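Local coordinates for protein organophosphorus hydrolase (Pseudomonas pseudoalcaligenes, PDB 4LE6) that probably hydrolyses organophosphate triesters as a dizinc enzyme of the metallo-beta-lactamase superfamily, at residues V135-L140 with C146-A151; H302-A307 with A311-E316. All blocks are in the same frame, centred on the assembly; numbering follows the deposited sequence.

Contact 1 (V135-L140 with C146-A151); sequences VLLTHL and CGLVNA. With ZN (zinc ion), chain J.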
loop_
_atom_site.group_PDB
_atom_site.type_symbol
_atom_site.label_atom_id
_atom_site.label_comp_id
_atom_site.label_asym_id
_atom_site.label_seq_id
_atom_site.Cartn_x
_atom_site.Cartn_y
_atom_site.Cartn_z
ATOM N N VAL A 135 0.990 -11.810 -23.887
ATOM C CA VAL A 135 0.360 -10.592 -23.387
ATOM C C VAL A 135 -1.157 -10.763 -23.500
ATOM O O VAL A 135 -1.654 -11.070 -24.581
ATOM C CB VAL A 135 0.794 -9.344 -24.177
ATOM C CG1 VAL A 135 0.035 -8.104 -23.690
ATOM C CG2 VAL A 135 2.303 -9.113 -24.040
ATOM N N LEU A 136 -1.879 -10.607 -22.389
ATOM C CA LEU A 136 -3.340 -10.666 -22.396
ATOM C C LEU A 136 -3.877 -9.260 -22.186
ATOM O O LEU A 136 -3.514 -8.598 -21.220
ATOM C CB LEU A 136 -3.868 -11.565 -21.269
ATOM C CG LEU A 136 -3.201 -12.930 -21.108
ATOM C CD1 LEU A 136 -3.673 -13.603 -19.827
ATOM C CD2 LEU A 136 -3.484 -13.791 -22.317
ATOM N N LEU A 137 -4.750 -8.796 -23.071
ATOM C CA LEU A 137 -5.350 -7.477 -22.896
ATOM C C LEU A 137 -6.752 -7.624 -22.333
ATOM O O LEU A 137 -7.556 -8.379 -22.898
ATOM C CB LEU A 137 -5.439 -6.761 -24.242
ATOM C CG LEU A 137 -4.109 -6.404 -24.906
ATOM C CD1 LEU A 137 -4.400 -5.723 -26.234
ATOM C CD2 LEU A 137 -3.287 -5.516 -24.001
ATOM N N THR A 138 -7.073 -6.904 -21.249
ATOM C CA THR A 138 -8.444 -6.944 -20.728
ATOM C C THR A 138 -9.379 -6.273 -21.732
ATOM O O THR A 138 -10.503 -6.712 -21.918
ATOM C CB THR A 138 -8.586 -6.282 -19.344
ATOM O OG1 THR A 138 -8.121 -4.927 -19.399
ATOM C CG2 THR A 138 -7.764 -7.048 -18.345
ATOM N N HIS A 139 -8.890 -5.218 -22.383
ATOM C CA HIS A 139 -9.635 -4.502 -23.409
ATOM C C HIS A 139 -8.676 -3.575 -24.147
ATOM O O HIS A 139 -7.507 -3.469 -23.777
ATOM C CB HIS A 139 -10.829 -3.709 -22.822
ATOM C CG HIS A 139 -10.456 -2.655 -21.817
ATOM N ND1 HIS A 139 -9.728 -2.927 -20.680
ATOM C CD2 HIS A 139 -10.796 -1.343 -21.736
ATOM C CE1 HIS A 139 -9.601 -1.822 -19.962
ATOM N NE2 HIS A 139 -10.233 -0.843 -20.587
ATOM N N LEU A 140 -9.170 -2.895 -25.176
ATOM C CA LEU A 140 -8.294 -2.189 -26.118
ATOM C C LEU A 140 -8.125 -0.704 -25.852
ATOM O O LEU A 140 -7.569 0.039 -26.682
ATOM C CB LEU A 140 -8.805 -2.398 -27.556
ATOM C CG LEU A 140 -8.781 -3.850 -28.026
ATOM C CD1 LEU A 140 -9.247 -3.957 -29.489
ATOM C CD2 LEU A 140 -7.385 -4.474 -27.839
ATOM N N CYS A 146 -1.848 0.714 -25.451
ATOM C CA CYS A 146 -0.819 1.523 -26.109
ATOM C C CYS A 146 0.602 1.088 -25.731
ATOM O O CYS A 146 1.542 1.311 -26.488
ATOM C CB CYS A 146 -0.982 2.997 -25.778
ATOM S SG CYS A 146 -2.212 3.836 -26.812
ATOM N N GLY A 147 0.749 0.466 -24.568
ATOM C CA GLY A 147 2.052 0.032 -24.103
ATOM C C GLY A 147 2.657 -1.103 -24.925
ATOM O O GLY A 147 3.805 -1.475 -24.719
ATOM N N LEU A 148 1.894 -1.638 -25.872
ATOM C CA LEU A 148 2.399 -2.667 -26.774
ATOM C C LEU A 148 3.474 -2.151 -27.729
ATOM O O LEU A 148 4.182 -2.941 -28.348
ATOM C CB LEU A 148 1.251 -3.248 -27.604
ATOM C CG LEU A 148 0.363 -4.240 -26.863
ATOM C CD1 LEU A 148 -0.894 -4.475 -27.686
ATOM C CD2 LEU A 148 1.098 -5.568 -26.578
ATOM N N VAL A 149 3.547 -0.836 -27.896
ATOM C CA VAL A 149 4.448 -0.238 -28.888
ATOM C C VAL A 149 5.389 0.800 -28.253
ATOM O O VAL A 149 4.938 1.695 -27.517
ATOM C CB VAL A 149 3.646 0.410 -30.048
ATOM C CG1 VAL A 149 4.583 0.938 -31.144
ATOM C CG2 VAL A 149 2.653 -0.590 -30.634
ATOM N N ASN A 150 6.687 0.645 -28.520
ATOM C CA ASN A 150 7.732 1.568 -28.055
ATOM C C ASN A 150 7.723 2.846 -28.872
ATOM O O ASN A 150 7.129 2.889 -29.944
ATOM C CB ASN A 150 9.111 0.919 -28.185
ATOM C CG ASN A 150 9.309 -0.248 -27.222
ATOM O OD1 ASN A 150 8.797 -0.233 -26.106
ATOM N ND2 ASN A 150 10.063 -1.255 -27.649
ATOM N N ALA A 151 8.403 3.879 -28.383
ATOM C CA ALA A 151 8.355 5.183 -29.031
ATOM C C ALA A 151 8.892 5.129 -30.448
ATOM O O ALA A 151 8.465 5.905 -31.292
ATOM C CB ALA A 151 9.126 6.221 -28.218
HETATM ZN ZN ZN J . -10.903 1.141 -19.977
HETATM O O HOH W 1 -9.284 2.427 -19.454
#

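Contact 2 (H302-A307 with A311-E316); sequences HVRKEA and AWVPVE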
loop_
_atom_site.group_PDB
_atom_site.type_symbol
_atom_site.label_atom_id
_atom_site.label_comp_id
_atom_site.label_asym_id
_atom_site.label_seq_id
_atom_site.Cartn_x
_atom_site.Cartn_y
_atom_site.Cartn_z
ATOM N N HIS A 302 -8.552 -7.988 -1.607
ATOM C CA HIS A 302 -9.778 -8.774 -1.605
ATOM C C HIS A 302 -10.966 -7.851 -1.545
ATOM O O HIS A 302 -10.851 -6.687 -1.151
ATOM C CB HIS A 302 -9.856 -9.699 -0.393
ATOM C CG HIS A 302 -8.808 -10.760 -0.366
ATOM N ND1 HIS A 302 -7.539 -10.539 0.125
ATOM C CD2 HIS A 302 -8.836 -12.053 -0.764
ATOM C CE1 HIS A 302 -6.834 -11.652 0.034
ATOM N NE2 HIS A 302 -7.597 -12.586 -0.508
ATOM N N VAL A 303 -12.108 -8.396 -1.940
ATOM C CA VAL A 303 -13.387 -7.708 -1.851
ATOM C C VAL A 303 -14.189 -8.302 -0.707
ATOM O O VAL A 303 -14.341 -9.522 -0.624
ATOM C CB VAL A 303 -14.214 -7.919 -3.136
ATOM C CG1 VAL A 303 -15.522 -7.132 -3.063
ATOM C CG2 VAL A 303 -13.419 -7.504 -4.339
ATOM N N ARG A 304 -14.726 -7.431 0.144
ATOM C CA ARG A 304 -15.553 -7.836 1.265
ATOM C C ARG A 304 -16.959 -7.313 1.038
ATOM O O ARG A 304 -17.151 -6.176 0.593
ATOM C CB ARG A 304 -14.995 -7.250 2.564
ATOM C CG ARG A 304 -15.833 -7.516 3.809
ATOM C CD ARG A 304 -15.165 -6.938 5.078
ATOM N NE ARG A 304 -15.317 -5.485 5.164
ATOM C CZ ARG A 304 -14.333 -4.606 5.354
ATOM N NH1 ARG A 304 -13.076 -4.985 5.508
ATOM N NH2 ARG A 304 -14.627 -3.319 5.399
ATOM N N LYS A 305 -17.946 -8.142 1.348
ATOM C CA LYS A 305 -19.321 -7.709 1.251
ATOM C C LYS A 305 -19.693 -6.927 2.511
ATOM O O LYS A 305 -19.392 -7.349 3.621
ATOM C CB LYS A 305 -20.256 -8.903 1.082
ATOM C CG LYS A 305 -21.677 -8.483 0.754
ATOM C CD LYS A 305 -22.637 -9.657 0.701
ATOM C CE LYS A 305 -24.034 -9.189 0.355
ATOM N NZ LYS A 305 -24.556 -8.247 1.388
ATOM N N GLU A 306 -20.325 -5.771 2.323
ATOM C CA GLU A 306 -20.836 -4.961 3.423
ATOM C C GLU A 306 -22.356 -5.111 3.460
ATOM O O GLU A 306 -22.924 -5.742 2.579
ATOM C CB GLU A 306 -20.460 -3.502 3.211
ATOM C CG GLU A 306 -18.967 -3.223 3.336
ATOM C CD GLU A 306 -18.480 -3.264 4.774
ATOM O OE1 GLU A 306 -19.193 -2.766 5.678
ATOM O OE2 GLU A 306 -17.381 -3.804 5.015
ATOM N N ALA A 307 -23.012 -4.543 4.470
ATOM C CA ALA A 307 -24.471 -4.565 4.537
ATOM C C ALA A 307 -25.037 -4.020 3.234
ATOM O O ALA A 307 -25.957 -4.589 2.658
ATOM C CB ALA A 307 -24.962 -3.732 5.720
ATOM N N ALA A 311 -16.484 -3.515 0.065
ATOM C CA ALA A 311 -15.294 -2.795 0.493
ATOM C C ALA A 311 -14.072 -3.468 -0.121
ATOM O O ALA A 311 -14.069 -4.682 -0.334
ATOM C CB ALA A 311 -15.186 -2.774 2.007
ATOM N N TRP A 312 -13.052 -2.666 -0.409
ATOM C CA TRP A 312 -11.773 -3.138 -0.941
ATOM C C TRP A 312 -10.798 -3.261 0.218
ATOM O O TRP A 312 -10.714 -2.353 1.036
ATOM C CB TRP A 312 -11.249 -2.105 -1.927
ATOM C CG TRP A 312 -9.875 -2.357 -2.466
ATOM C CD1 TRP A 312 -8.788 -1.530 -2.368
ATOM C CD2 TRP A 312 -9.446 -3.490 -3.238
ATOM N NE1 TRP A 312 -7.703 -2.099 -3.013
ATOM C CE2 TRP A 312 -8.085 -3.298 -3.551
ATOM C CE3 TRP A 312 -10.078 -4.655 -3.684
ATOM C CZ2 TRP A 312 -7.349 -4.226 -4.290
ATOM C CZ3 TRP A 312 -9.334 -5.580 -4.420
ATOM C CH2 TRP A 312 -7.995 -5.353 -4.711
ATOM N N VAL A 313 -10.098 -4.389 0.301
ATOM C CA VAL A 313 -9.106 -4.611 1.338
ATOM C C VAL A 313 -7.770 -4.859 0.661
ATOM O O VAL A 313 -7.541 -5.938 0.101
ATOM C CB VAL A 313 -9.471 -5.792 2.253
ATOM C CG1 VAL A 313 -8.407 -5.964 3.347
ATOM C CG2 VAL A 313 -10.829 -5.551 2.895
ATOM N N PRO A 314 -6.889 -3.844 0.670
ATOM C CA PRO A 314 -5.612 -4.010 -0.030
ATOM C C PRO A 314 -4.683 -4.946 0.723
ATOM O O PRO A 314 -4.729 -5.018 1.950
ATOM C CB PRO A 314 -5.031 -2.597 -0.049
ATOM C CG PRO A 314 -5.672 -1.899 1.145
ATOM C CD PRO A 314 -7.011 -2.532 1.332
ATOM N N VAL A 315 -3.851 -5.664 -0.017
ATOM C CA VAL A 315 -2.864 -6.528 0.592
ATOM C C VAL A 315 -1.927 -5.699 1.462
ATOM O O VAL A 315 -1.662 -4.516 1.189
ATOM C CB VAL A 315 -2.056 -7.274 -0.488
ATOM C CG1 VAL A 315 -1.219 -6.304 -1.271
ATOM C CG2 VAL A 315 -1.207 -8.368 0.125
ATOM N N GLU A 316 -1.429 -6.323 2.517
ATOM C CA GLU A 316 -0.455 -5.681 3.380
ATOM C C GLU A 316 0.947 -5.993 2.876
ATOM O O GLU A 316 1.269 -7.145 2.610
ATOM C CB GLU A 316 -0.644 -6.153 4.821
ATOM C CG GLU A 316 -2.010 -5.753 5.384
ATOM C CD GLU A 316 -2.243 -6.215 6.808
ATOM O OE1 GLU A 316 -1.297 -6.163 7.623
ATOM O OE2 GLU A 316 -3.383 -6.640 7.119
HETATM O O HOH W 2 -6.443 -8.184 1.025
#

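Contact 1 (V135-L140 with C146-A151)
Leu148 puts its two methyl groups against two different side chains of the 135-140 segment, and this apolar meeting is all that joins the segments directly. CD1 of Leu148 meets CD1 of Leu137 tip to tip at 4.0 Å, each leucine reaching out toward the other. The second branch slides past Val135 in the opposite sense, with CD2 of Leu148 4.0 Å from CG1 of Val135. With chi1 at 176°, CG1 is the Val135 methyl that meets Leu148. Val135 and Leu137, two apart along an extended chain, point the same way, so one leucine fits both. No hydrogen bond crosses, and only 107 Å² is buried.

The polar bonds lie within the segments. Val149 N bonds to Cys146 O at 3.3 Å, closing the turn that carries Leu148. Thr138 OG1 accepts from His139 ND1 at 2.9 Å, lying 5° out of the imidazole plane, and also bonds Asp104, so a second-shell hydroxyl, together with the metal bond, probably restrains the rotation of the ring.

Metal coordination uses the other ring nitrogen: His139 NE2 holds the zinc ion at 2.2 Å, and a water binds the metal at 2.1 Å. His141, His226 and Asp247 complete this site, one half of the dizinc centre of the metallo-beta-lactamase fold. His139 and His141 open the HxHxDH motif, which continues through Asp143 and His144.

Strand 134-136 runs between strands 100-103 and 161-163, parallel to both, and its end delivers the zinc-binding loop. Helix 142-145 connects the two segments, and its Ala145 packs on Leu137. Beyond the helix, the loop toward strand 161-163 brings Leu148 back over the strand end, while Cys146 is tied by a disulfide to Cys110.

Contact 2 (H302-A307 with A311-E316)
Arg304 reaches over Ala311 with its guanidinium, the methyl CB of Ala311 lying against one face of the group, 3.5 Å from NH2. Its chain leaves the backbone extended and then bends at chi3 (76°), which turns the flat head across the neighbouring strand. There NH1 of Arg304 comes 3.5 Å from CG2 of Val313, the two side chains crossing obliquely.

Glu306 holds that head from the edge in a side-on salt bridge in which NE and NH2 share one oxygen. Arg304 NE meets Glu306 OE2 at 2.7 Å, nearly along its C-O axis, whereas NH2 comes from above the carboxylate plane. OE2 lies within 1° of the guanidinium plane, so the paired bonds should restrain the rotation of the group. Arg304 NH1 also donates to the Arg76 carbonyl of the second subunit.

Trp312 projects to the other face of the sheet, with Val303 CG2 at its ring edge. Trp312 CE3 lies 3.3 Å from His302 O, an oblique approach. That oxygen also accepts from Val313 N at 2.8 Å. The return bond, His302 N to Val313 O, has a companion in a water that donates to Val313 O and lies in the His302 ring plane, 2.7 Å from ND1. A second reciprocal pair of backbone bonds joins Arg304 and Ala311; Val303 and Trp312 between them form the non-hydrogen-bonded pair.

The segments form an antiparallel beta hairpin, whose 310-314 arm is the outermost strand of its sheet within the chain. On the Val303-Trp312 face, Val303 packs on helix 269-286 and both residues touch Val290 of strand 289-292. On the face of His302, Arg304, Ala311 and Val313 sits the second subunit, whose Phe78 stacks on the His302 ring.

How the contacts relate
Contacts 1 and 2 lie on opposite sides of the chain's centre, with their own centres about 29 Å apart and nearest atoms about 14 Å apart, and share no elements. Each belongs to a different sheet of the alpha beta/beta alpha sandwich: 135-140 starts on an inner strand of one, while 302-307 and 311-316 form the hairpin at the edge of the other. Contact 1 is buried, purely apolar across its segments and close to the dizinc centre. Contact 2 is partly buried, knit by strand-to-strand hydrogen bonds and decorated with charge, and one of its faces serves the dimer interface instead of a metal site.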